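Local coordinates for CysQ, sulfite synthesis pathway protein (Bacteroides thetaiotaomicron VPI-5482, PDB 3B8B) that probably hydrolyses adenosine 3',5'-bisphosphate to AMP and phosphate with the help of magnesium, as a member of the inositol monophosphatase superfamily, at residues A[91-103]-A[271-283]. Sequence-based numbering, arbitrary orientation.
Sequences DYAVRRGWDTLWI and PLRYNKEDLLNPW. With SO4 (sulfate ion), chain G.
The short helix 92-95 and the turn after it, which lead into strand 100-108 of the inositol monophosphatase fold, dock on the loop that precedes strand 280-288. R95 and N275 join the two. R95 NH1 and NH2 both bond K276 O, at 3.1 and 2.8 Å. R95 NH2 also donates to N275 OD1 (2.8 Å), and both acceptors lie close to the guanidinium plane. L279 covers one face of that plane and Y92 CD1 the other. N275 answers in the reverse direction: its CG is anti to the backbone N (chi1 -161°), and N275 ND2 donates to R95 O (2.9 Å) almost straight, at 171°. R95 O also accepts W98 N, closing the type I turn. E277 CA makes a CH-pi contact over one face of the Y92 ring, 3.6 Å from its centroid. Deeper in, I103 CD1 packs on Y274 CB (3.8 Å). With R95 cut back to an alanine, K276 O and N275 OD1 would probably lose these donors and the N275 amide would be freer to turn. One water joins Y92 OH to N275 O, and another joins W98 O to N275 ND2. The loop is thus held mainly through backbone carbonyls and a neutral amide, with no salt bridge between the segments.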
ATOM      1  N   ASP A  91      14.108  13.022  13.476  1.00 47.16           N
ATOM      2  CA  ASP A  91      13.337  13.136  14.714  1.00 45.90           C
ATOM      3  C   ASP A  91      11.886  13.526  14.452  1.00 44.36           C
ATOM      4  O   ASP A  91      11.588  14.208  13.476  1.00 43.96           O
ATOM      5  CB  ASP A  91      13.969  14.186  15.632  1.00 46.50           C
ATOM      6  CG  ASP A  91      15.188  13.657  16.379  1.00 48.39           C
ATOM      7  OD1 ASP A  91      15.151  12.502  16.862  1.00 51.86           O
ATOM      8  OD2 ASP A  91      16.177  14.409  16.499  1.00 50.83           O
ATOM      9  N   TYR A  92      11.003  13.101  15.351  1.00 42.11           N
ATOM     10  CA  TYR A  92       9.616  13.549  15.377  1.00 41.33           C
ATOM     11  C   TYR A  92       9.507  15.068  15.394  1.00 40.36           C
ATOM     12  O   TYR A  92       8.624  15.634  14.762  1.00 40.21           O
ATOM     13  CB  TYR A  92       8.899  12.979  16.606  1.00 40.44           C
ATOM     14  CG  TYR A  92       7.443  13.395  16.748  1.00 40.52           C
ATOM     15  CD1 TYR A  92       6.530  13.149  15.724  1.00 39.68           C
ATOM     16  CD2 TYR A  92       6.975  14.004  17.909  1.00 38.74           C
ATOM     17  CE1 TYR A  92       5.198  13.505  15.849  1.00 39.52           C
ATOM     18  CE2 TYR A  92       5.650  14.368  18.045  1.00 39.08           C
ATOM     19  CZ  TYR A  92       4.763  14.115  17.005  1.00 39.69           C
ATOM     20  OH  TYR A  92       3.439  14.466  17.114  1.00 40.01           O
ATOM     21  N   ALA A  93      10.399  15.730  16.129  1.00 39.29           N
ATOM     22  CA  ALA A  93      10.379  17.190  16.203  1.00 38.66           C
ATOM     23  C   ALA A  93      10.412  17.844  14.816  1.00 37.95           C
ATOM     24  O   ALA A  93       9.763  18.863  14.600  1.00 38.75           O
ATOM     25  CB  ALA A  93      11.531  17.688  17.058  1.00 38.56           C
ATOM     26  N   VAL A  94      11.164  17.255  13.886  1.00 36.78           N
ATOM     27  CA  VAL A  94      11.238  17.747  12.508  1.00 36.10           C
ATOM     28  C   VAL A  94       9.875  17.619  11.804  1.00 34.88           C
ATOM     29  O   VAL A  94       9.335  18.591  11.268  1.00 35.45           O
ATOM     30  CB  VAL A  94      12.297  16.946  11.677  1.00 36.57           C
ATOM     31  CG1 VAL A  94      12.325  17.427  10.217  1.00 38.18           C
ATOM     32  CG2 VAL A  94      13.695  17.042  12.317  1.00 38.93           C
ATOM     33  N   ARG A  95       9.318  16.415  11.824  1.00 32.73           N
ATOM     34  CA  ARG A  95       8.124  16.121  11.017  1.00 31.42           C
ATOM     35  C   ARG A  95       6.790  16.459  11.687  1.00 30.47           C
ATOM     36  O   ARG A  95       5.767  16.540  11.023  1.00 29.20           O
ATOM     37  CB  ARG A  95       8.141  14.669  10.522  1.00 31.03           C
ATOM     38  CG  ARG A  95       8.155  13.631  11.602  1.00 29.97           C
ATOM     39  CD  ARG A  95       8.170  12.240  11.029  1.00 29.27           C
ATOM     40  NE  ARG A  95       8.317  11.292  12.113  1.00 27.01           N
ATOM     41  CZ  ARG A  95       7.332  10.904  12.913  1.00 26.45           C
ATOM     42  NH1 ARG A  95       7.602  10.048  13.891  1.00 27.78           N
ATOM     43  NH2 ARG A  95       6.090  11.356  12.755  1.00 24.63           N
ATOM     44  N   ARG A  96       6.794  16.686  12.989  0.50 30.29           N
ATOM     45  CA  ARG A  96       5.551  16.952  13.699  0.50 30.63           C
ATOM     46  C   ARG A  96       4.827  18.208  13.175  0.50 30.49           C
ATOM     47  O   ARG A  96       3.611  18.329  13.309  0.50 31.27           O
ATOM     48  CB  ARG A  96       5.857  17.053  15.190  0.50 30.88           C
ATOM     49  CG  ARG A  96       4.722  17.445  16.079  0.50 31.72           C
ATOM     50  CD  ARG A  96       5.304  17.810  17.427  0.50 31.48           C
ATOM     51  NE  ARG A  96       4.295  17.822  18.466  0.50 32.90           N
ATOM     52  CZ  ARG A  96       4.544  17.671  19.760  0.50 33.20           C
ATOM     53  NH1 ARG A  96       5.788  17.497  20.208  0.50 33.96           N
ATOM     54  NH2 ARG A  96       3.533  17.689  20.618  0.50 34.69           N
ATOM     55  N   GLY A  97       5.564  19.139  12.577  1.00 30.00           N
ATOM     56  CA  GLY A  97       4.950  20.325  11.984  1.00 29.77           C
ATOM     57  C   GLY A  97       4.586  20.209  10.515  1.00 29.40           C
ATOM     58  O   GLY A  97       4.148  21.194   9.920  1.00 30.19           O
ATOM     59  N   TRP A  98       4.785  19.036   9.923  1.00 28.18           N
ATOM     60  CA  TRP A  98       4.392  18.798   8.532  1.00 28.08           C
ATOM     61  C   TRP A  98       2.931  18.414   8.495  1.00 27.65           C
ATOM     62  O   TRP A  98       2.591  17.248   8.792  1.00 29.87           O
ATOM     63  CB  TRP A  98       5.198  17.652   7.929  1.00 28.55           C
ATOM     64  CG  TRP A  98       6.658  17.856   7.855  1.00 28.59           C
ATOM     65  CD1 TRP A  98       7.354  19.023   8.070  1.00 30.15           C
ATOM     66  CD2 TRP A  98       7.631  16.867   7.508  1.00 29.24           C
ATOM     67  NE1 TRP A  98       8.694  18.801   7.898  1.00 29.99           N
ATOM     68  CE2 TRP A  98       8.893  17.491   7.542  1.00 30.80           C
ATOM     69  CE3 TRP A  98       7.559  15.508   7.178  1.00 29.87           C
ATOM     70  CZ2 TRP A  98      10.077  16.803   7.245  1.00 30.69           C
ATOM     71  CZ3 TRP A  98       8.733  14.829   6.880  1.00 29.98           C
ATOM     72  CH2 TRP A  98       9.978  15.479   6.931  1.00 30.37           C
ATOM     73  N   ASP A  99       2.060  19.346   8.119  1.00 25.96           N
ATOM     74  CA  ASP A  99       0.631  19.044   8.007  1.00 25.66           C
ATOM     75  C   ASP A  99       0.329  18.145   6.804  1.00 24.16           C
ATOM     76  O   ASP A  99      -0.634  17.375   6.835  1.00 24.51           O
ATOM     77  CB  ASP A  99      -0.187  20.307   7.871  1.00 26.62           C
ATOM     78  CG  ASP A  99      -0.071  21.215   9.089  1.00 30.72           C
ATOM     79  OD1 ASP A  99      -0.004  20.699  10.235  1.00 35.56           O
ATOM     80  OD2 ASP A  99      -0.051  22.442   8.874  1.00 36.80           O
ATOM     81  N   THR A 100       1.138  18.267   5.755  1.00 21.90           N
ATOM     82  CA  THR A 100       0.995  17.435   4.562  1.00 22.06           C
ATOM     83  C   THR A 100       2.354  16.844   4.243  1.00 21.40           C
ATOM     84  O   THR A 100       3.374  17.555   4.220  1.00 21.11           O
ATOM     85  CB  THR A 100       0.462  18.202   3.340  1.00 22.62           C
ATOM     86  OG1 THR A 100      -0.724  18.916   3.706  1.00 24.09           O
ATOM     87  CG2 THR A 100       0.172  17.249   2.167  1.00 22.04           C
ATOM     88  N   LEU A 101       2.375  15.529   4.057  1.00 20.11           N
ATOM     89  CA  LEU A 101       3.622  14.816   3.824  1.00 19.50           C
ATOM     90  C   LEU A 101       3.381  13.541   3.044  1.00 19.57           C
ATOM     91  O   LEU A 101       2.281  12.979   3.071  1.00 19.49           O
ATOM     92  CB  LEU A 101       4.329  14.487   5.144  1.00 20.00           C
ATOM     93  CG  LEU A 101       3.708  13.378   6.009  1.00 20.07           C
ATOM     94  CD1 LEU A 101       4.721  12.856   7.055  1.00 22.57           C
ATOM     95  CD2 LEU A 101       2.453  13.884   6.689  1.00 21.80           C
ATOM     96  N   TRP A 102       4.428  13.085   2.362  1.00 18.57           N
ATOM     97  CA  TRP A 102       4.432  11.771   1.752  1.00 18.49           C
ATOM     98  C   TRP A 102       4.889  10.762   2.801  1.00 18.86           C
ATOM     99  O   TRP A 102       5.840  11.010   3.540  1.00 19.67           O
ATOM    100  CB  TRP A 102       5.404  11.707   0.584  1.00 18.41           C
ATOM    101  CG  TRP A 102       5.066  12.626  -0.545  1.00 17.34           C
ATOM    102  CD1 TRP A 102       5.671  13.814  -0.867  1.00 18.72           C
ATOM    103  CD2 TRP A 102       4.049  12.415  -1.535  1.00 16.48           C
ATOM    104  NE1 TRP A 102       5.083  14.353  -1.988  1.00 18.87           N
ATOM    105  CE2 TRP A 102       4.076  13.532  -2.412  1.00 17.56           C
ATOM    106  CE3 TRP A 102       3.115  11.393  -1.773  1.00 17.85           C
ATOM    107  CZ2 TRP A 102       3.218  13.634  -3.516  1.00 16.96           C
ATOM    108  CZ3 TRP A 102       2.236  11.521  -2.856  1.00 18.49           C
ATOM    109  CH2 TRP A 102       2.307  12.616  -3.712  1.00 18.46           C
ATOM    110  N   ILE A 103       4.210   9.622   2.851  1.00 18.60           N
ATOM    111  CA  ILE A 103       4.613   8.496   3.694  1.00 18.87           C
ATOM    112  C   ILE A 103       4.799   7.292   2.771  1.00 18.21           C
ATOM    113  O   ILE A 103       3.846   6.853   2.084  1.00 18.90           O
ATOM    114  CB  ILE A 103       3.610   8.193   4.820  1.00 19.03           C
ATOM    115  CG1 ILE A 103       3.366   9.448   5.658  1.00 20.25           C
ATOM    116  CG2 ILE A 103       4.167   7.061   5.723  1.00 19.03           C
ATOM    117  CD1 ILE A 103       2.518   9.226   6.916  1.00 20.30           C
ATOM    118  N   PRO A 271     -10.361   5.692  12.470  1.00 19.74           N
ATOM    119  CA  PRO A 271      -9.367   5.124  11.563  1.00 19.21           C
ATOM    120  C   PRO A 271      -7.935   5.222  12.092  1.00 19.07           C
ATOM    121  O   PRO A 271      -7.651   6.017  13.011  1.00 18.26           O
ATOM    122  CB  PRO A 271      -9.507   5.961  10.290  1.00 20.37           C
ATOM    123  CG  PRO A 271     -10.801   6.653  10.425  1.00 22.38           C
ATOM    124  CD  PRO A 271     -11.059   6.840  11.857  1.00 21.13           C
ATOM    125  N   LEU A 272      -7.035   4.426  11.507  1.00 18.93           N
ATOM    126  CA  LEU A 272      -5.601   4.645  11.760  1.00 19.53           C
ATOM    127  C   LEU A 272      -5.252   6.104  11.469  1.00 19.48           C
ATOM    128  O   LEU A 272      -5.774   6.684  10.515  1.00 18.66           O
ATOM    129  CB  LEU A 272      -4.755   3.778  10.864  1.00 19.16           C
ATOM    130  CG  LEU A 272      -4.688   2.271  11.100  1.00 18.78           C
ATOM    131  CD1 LEU A 272      -3.784   1.603  10.009  1.00 19.20           C
ATOM    132  CD2 LEU A 272      -4.176   1.972  12.486  1.00 19.53           C
ATOM    133  N   ARG A 273      -4.382   6.676  12.297  1.00 19.20           N
ATOM    134  CA  ARG A 273      -3.907   8.060  12.125  1.00 20.69           C
ATOM    135  C   ARG A 273      -2.428   8.045  11.799  1.00 20.54           C
ATOM    136  O   ARG A 273      -1.721   7.102  12.135  1.00 20.26           O
ATOM    137  CB  ARG A 273      -4.131   8.872  13.408  1.00 21.89           C
ATOM    138  CG  ARG A 273      -5.563   8.917  13.897  1.00 25.85           C
ATOM    139  CD  ARG A 273      -6.525   9.238  12.770  1.00 32.35           C
ATOM    140  NE  ARG A 273      -7.886   9.545  13.215  1.00 33.53           N
ATOM    141  CZ  ARG A 273      -8.855   9.929  12.378  1.00 37.07           C
ATOM    142  NH1 ARG A 273      -8.608  10.054  11.075  1.00 34.69           N
ATOM    143  NH2 ARG A 273     -10.074  10.209  12.849  1.00 37.87           N
ATOM    144  N   TYR A 274      -1.952   9.118  11.165  1.00 19.50           N
ATOM    145  CA  TYR A 274      -0.607   9.144  10.612  1.00 18.97           C
ATOM    146  C   TYR A 274       0.209  10.350  11.063  1.00 19.20           C
ATOM    147  O   TYR A 274      -0.325  11.307  11.661  1.00 19.12           O
ATOM    148  CB  TYR A 274      -0.657   9.049   9.085  1.00 18.56           C
ATOM    149  CG  TYR A 274      -1.291   7.750   8.641  1.00 18.81           C
ATOM    150  CD1 TYR A 274      -2.671   7.622   8.529  1.00 18.57           C
ATOM    151  CD2 TYR A 274      -0.511   6.613   8.416  1.00 17.92           C
ATOM    152  CE1 TYR A 274      -3.268   6.391   8.174  1.00 19.46           C
ATOM    153  CE2 TYR A 274      -1.092   5.406   8.065  1.00 17.94           C
ATOM    154  CZ  TYR A 274      -2.466   5.286   7.958  1.00 17.71           C
ATOM    155  OH  TYR A 274      -3.007   4.049   7.606  1.00 18.60           O
ATOM    156  N   ASN A 275       1.513  10.251  10.805  1.00 19.45           N
ATOM    157  CA  ASN A 275       2.520  11.193  11.257  1.00 19.72           C
ATOM    158  C   ASN A 275       2.522  11.291  12.776  1.00 19.73           C
ATOM    159  O   ASN A 275       2.711  12.362  13.360  1.00 20.23           O
ATOM    160  CB  ASN A 275       2.355  12.570  10.617  1.00 19.90           C
ATOM    161  CG  ASN A 275       3.639  13.402  10.712  1.00 20.61           C
ATOM    162  OD1 ASN A 275       4.732  12.840  10.760  1.00 22.68           O
ATOM    163  ND2 ASN A 275       3.507  14.717  10.692  1.00 20.10           N
ATOM    164  N   LYS A 276       2.324  10.139  13.407  1.00 19.67           N
ATOM    165  CA  LYS A 276       2.281  10.052  14.865  1.00 20.59           C
ATOM    166  C   LYS A 276       3.689  10.113  15.442  1.00 22.19           C
ATOM    167  O   LYS A 276       4.664   9.913  14.723  1.00 22.80           O
ATOM    168  CB  LYS A 276       1.624   8.737  15.287  1.00 20.25           C
ATOM    169  CG  LYS A 276       0.223   8.497  14.724  1.00 20.47           C
ATOM    170  CD  LYS A 276      -0.453   7.302  15.390  1.00 19.43           C
ATOM    171  CE  LYS A 276       0.453   6.085  15.490  1.00 21.30           C
ATOM    172  NZ  LYS A 276       0.960   5.606  14.132  1.00 19.91           N
ATOM    173  N   GLU A 277       3.791  10.328  16.757  1.00 23.82           N
ATOM    174  CA  GLU A 277       5.088  10.307  17.413  1.00 25.45           C
ATOM    175  C   GLU A 277       5.765   8.959  17.228  1.00 24.25           C
ATOM    176  O   GLU A 277       6.958   8.900  16.888  1.00 25.06           O
ATOM    177  CB  GLU A 277       4.976  10.661  18.896  1.00 25.78           C
ATOM    178  CG  GLU A 277       6.332  10.717  19.554  1.00 28.10           C
ATOM    179  CD  GLU A 277       6.323  11.504  20.830  1.00 30.33           C
ATOM    180  OE1 GLU A 277       5.251  11.545  21.499  1.00 35.64           O
ATOM    181  OE2 GLU A 277       7.396  12.076  21.140  1.00 35.42           O
ATOM    182  N   ASP A 278       4.995   7.892  17.394  1.00 23.04           N
ATOM    183  CA  ASP A 278       5.469   6.551  17.147  1.00 23.10           C
ATOM    184  C   ASP A 278       4.880   6.074  15.826  1.00 22.03           C
ATOM    185  O   ASP A 278       3.645   5.985  15.677  1.00 20.93           O
ATOM    186  CB  ASP A 278       5.040   5.603  18.258  1.00 23.29           C
ATOM    187  CG  ASP A 278       5.766   4.263  18.204  1.00 26.47           C
ATOM    188  OD1 ASP A 278       6.090   3.728  17.126  1.00 25.32           O
ATOM    189  OD2 ASP A 278       6.040   3.721  19.300  1.00 31.59           O
ATOM    190  N   LEU A 279       5.746   5.740  14.870  1.00 21.90           N
ATOM    191  CA  LEU A 279       5.301   5.304  13.547  1.00 21.72           C
ATOM    192  C   LEU A 279       4.736   3.864  13.457  1.00 20.53           C
ATOM    193  O   LEU A 279       4.250   3.426  12.406  1.00 20.00           O
ATOM    194  CB  LEU A 279       6.433   5.508  12.529  1.00 21.99           C
ATOM    195  CG  LEU A 279       6.825   6.979  12.328  1.00 23.08           C
ATOM    196  CD1 LEU A 279       8.056   7.042  11.389  1.00 23.75           C
ATOM    197  CD2 LEU A 279       5.657   7.837  11.768  1.00 22.97           C
ATOM    198  N   LEU A 280       4.757   3.119  14.569  1.00 20.47           N
ATOM    199  CA  LEU A 280       3.985   1.891  14.649  1.00 20.38           C
ATOM    200  C   LEU A 280       2.502   2.215  14.566  1.00 19.89           C
ATOM    201  O   LEU A 280       2.040   3.163  15.214  1.00 20.10           O
ATOM    202  CB  LEU A 280       4.220   1.171  15.990  1.00 20.86           C
ATOM    203  CG  LEU A 280       5.485   0.329  16.083  1.00 22.80           C
ATOM    204  CD1 LEU A 280       5.898   0.065  17.539  1.00 22.58           C
ATOM    205  CD2 LEU A 280       5.289  -0.964  15.335  1.00 23.31           C
ATOM    206  N   ASN A 281       1.788   1.414  13.786  1.00 19.40           N
ATOM    207  CA  ASN A 281       0.323   1.362  13.831  1.00 19.27           C
ATOM    208  C   ASN A 281      -0.079   0.472  15.000  1.00 19.99           C
ATOM    209  O   ASN A 281       0.555  -0.575  15.212  1.00 19.53           O
ATOM    210  CB  ASN A 281      -0.291   0.707  12.581  1.00 19.46           C
ATOM    211  CG  ASN A 281      -0.062   1.471  11.280  1.00 19.31           C
ATOM    212  OD1 ASN A 281       0.263   0.852  10.219  1.00 21.78           O
ATOM    213  ND2 ASN A 281      -0.271   2.756  11.308  1.00 15.48           N
ATOM    214  N   PRO A 282      -1.226   0.772  15.627  1.00 19.77           N
ATOM    215  CA  PRO A 282      -1.896  -0.259  16.435  1.00 20.30           C
ATOM    216  C   PRO A 282      -2.513  -1.329  15.543  1.00 19.46           C
ATOM    217  O   PRO A 282      -2.469  -1.228  14.297  1.00 19.24           O
ATOM    218  CB  PRO A 282      -3.010   0.518  17.144  1.00 20.68           C
ATOM    219  CG  PRO A 282      -3.366   1.600  16.189  1.00 22.10           C
ATOM    220  CD  PRO A 282      -2.029   2.004  15.530  1.00 20.43           C
ATOM    221  N   TRP A 283      -3.139  -2.328  16.166  1.00 18.92           N
ATOM    222  CA  TRP A 283      -3.939  -3.295  15.451  1.00 19.16           C
ATOM    223  C   TRP A 283      -4.946  -2.574  14.568  1.00 19.19           C
ATOM    224  O   TRP A 283      -5.514  -1.567  14.994  1.00 18.80           O
ATOM    225  CB  TRP A 283      -4.727  -4.146  16.416  1.00 20.34           C
ATOM    226  CG  TRP A 283      -3.910  -5.049  17.278  1.00 20.45           C
ATOM    227  CD1 TRP A 283      -2.586  -5.297  17.185  1.00 21.37           C
ATOM    228  CD2 TRP A 283      -4.412  -5.899  18.308  1.00 21.14           C
ATOM    229  NE1 TRP A 283      -2.216  -6.246  18.129  1.00 21.68           N
ATOM    230  CE2 TRP A 283      -3.326  -6.617  18.832  1.00 19.66           C
ATOM    231  CE3 TRP A 283      -5.673  -6.110  18.839  1.00 20.68           C
ATOM    232  CZ2 TRP A 283      -3.470  -7.546  19.873  1.00 20.83           C
ATOM    233  CZ3 TRP A 283      -5.822  -7.043  19.865  1.00 22.44           C
ATOM    234  CH2 TRP A 283      -4.724  -7.727  20.378  1.00 20.62           C
TER
HETATM  235  S   SO4 G 274       0.739  11.123  18.490  1.00 67.90           S
HETATM  236  O1  SO4 G 274       0.417   9.750  18.898  1.00 68.86           O
HETATM  237  O2  SO4 G 274      -0.083  11.526  17.340  1.00 69.50           O
HETATM  238  O3  SO4 G 274       2.137  11.209  18.109  1.00 67.52           O
HETATM  239  O4  SO4 G 274       0.498  12.031  19.617  1.00 69.97           O
HETATM  240  O   HOH W   1       2.351  14.927  14.136  1.00 49.62           O
HETATM  241  O   HOH W   2       0.896  15.873  10.887  1.00 35.62           O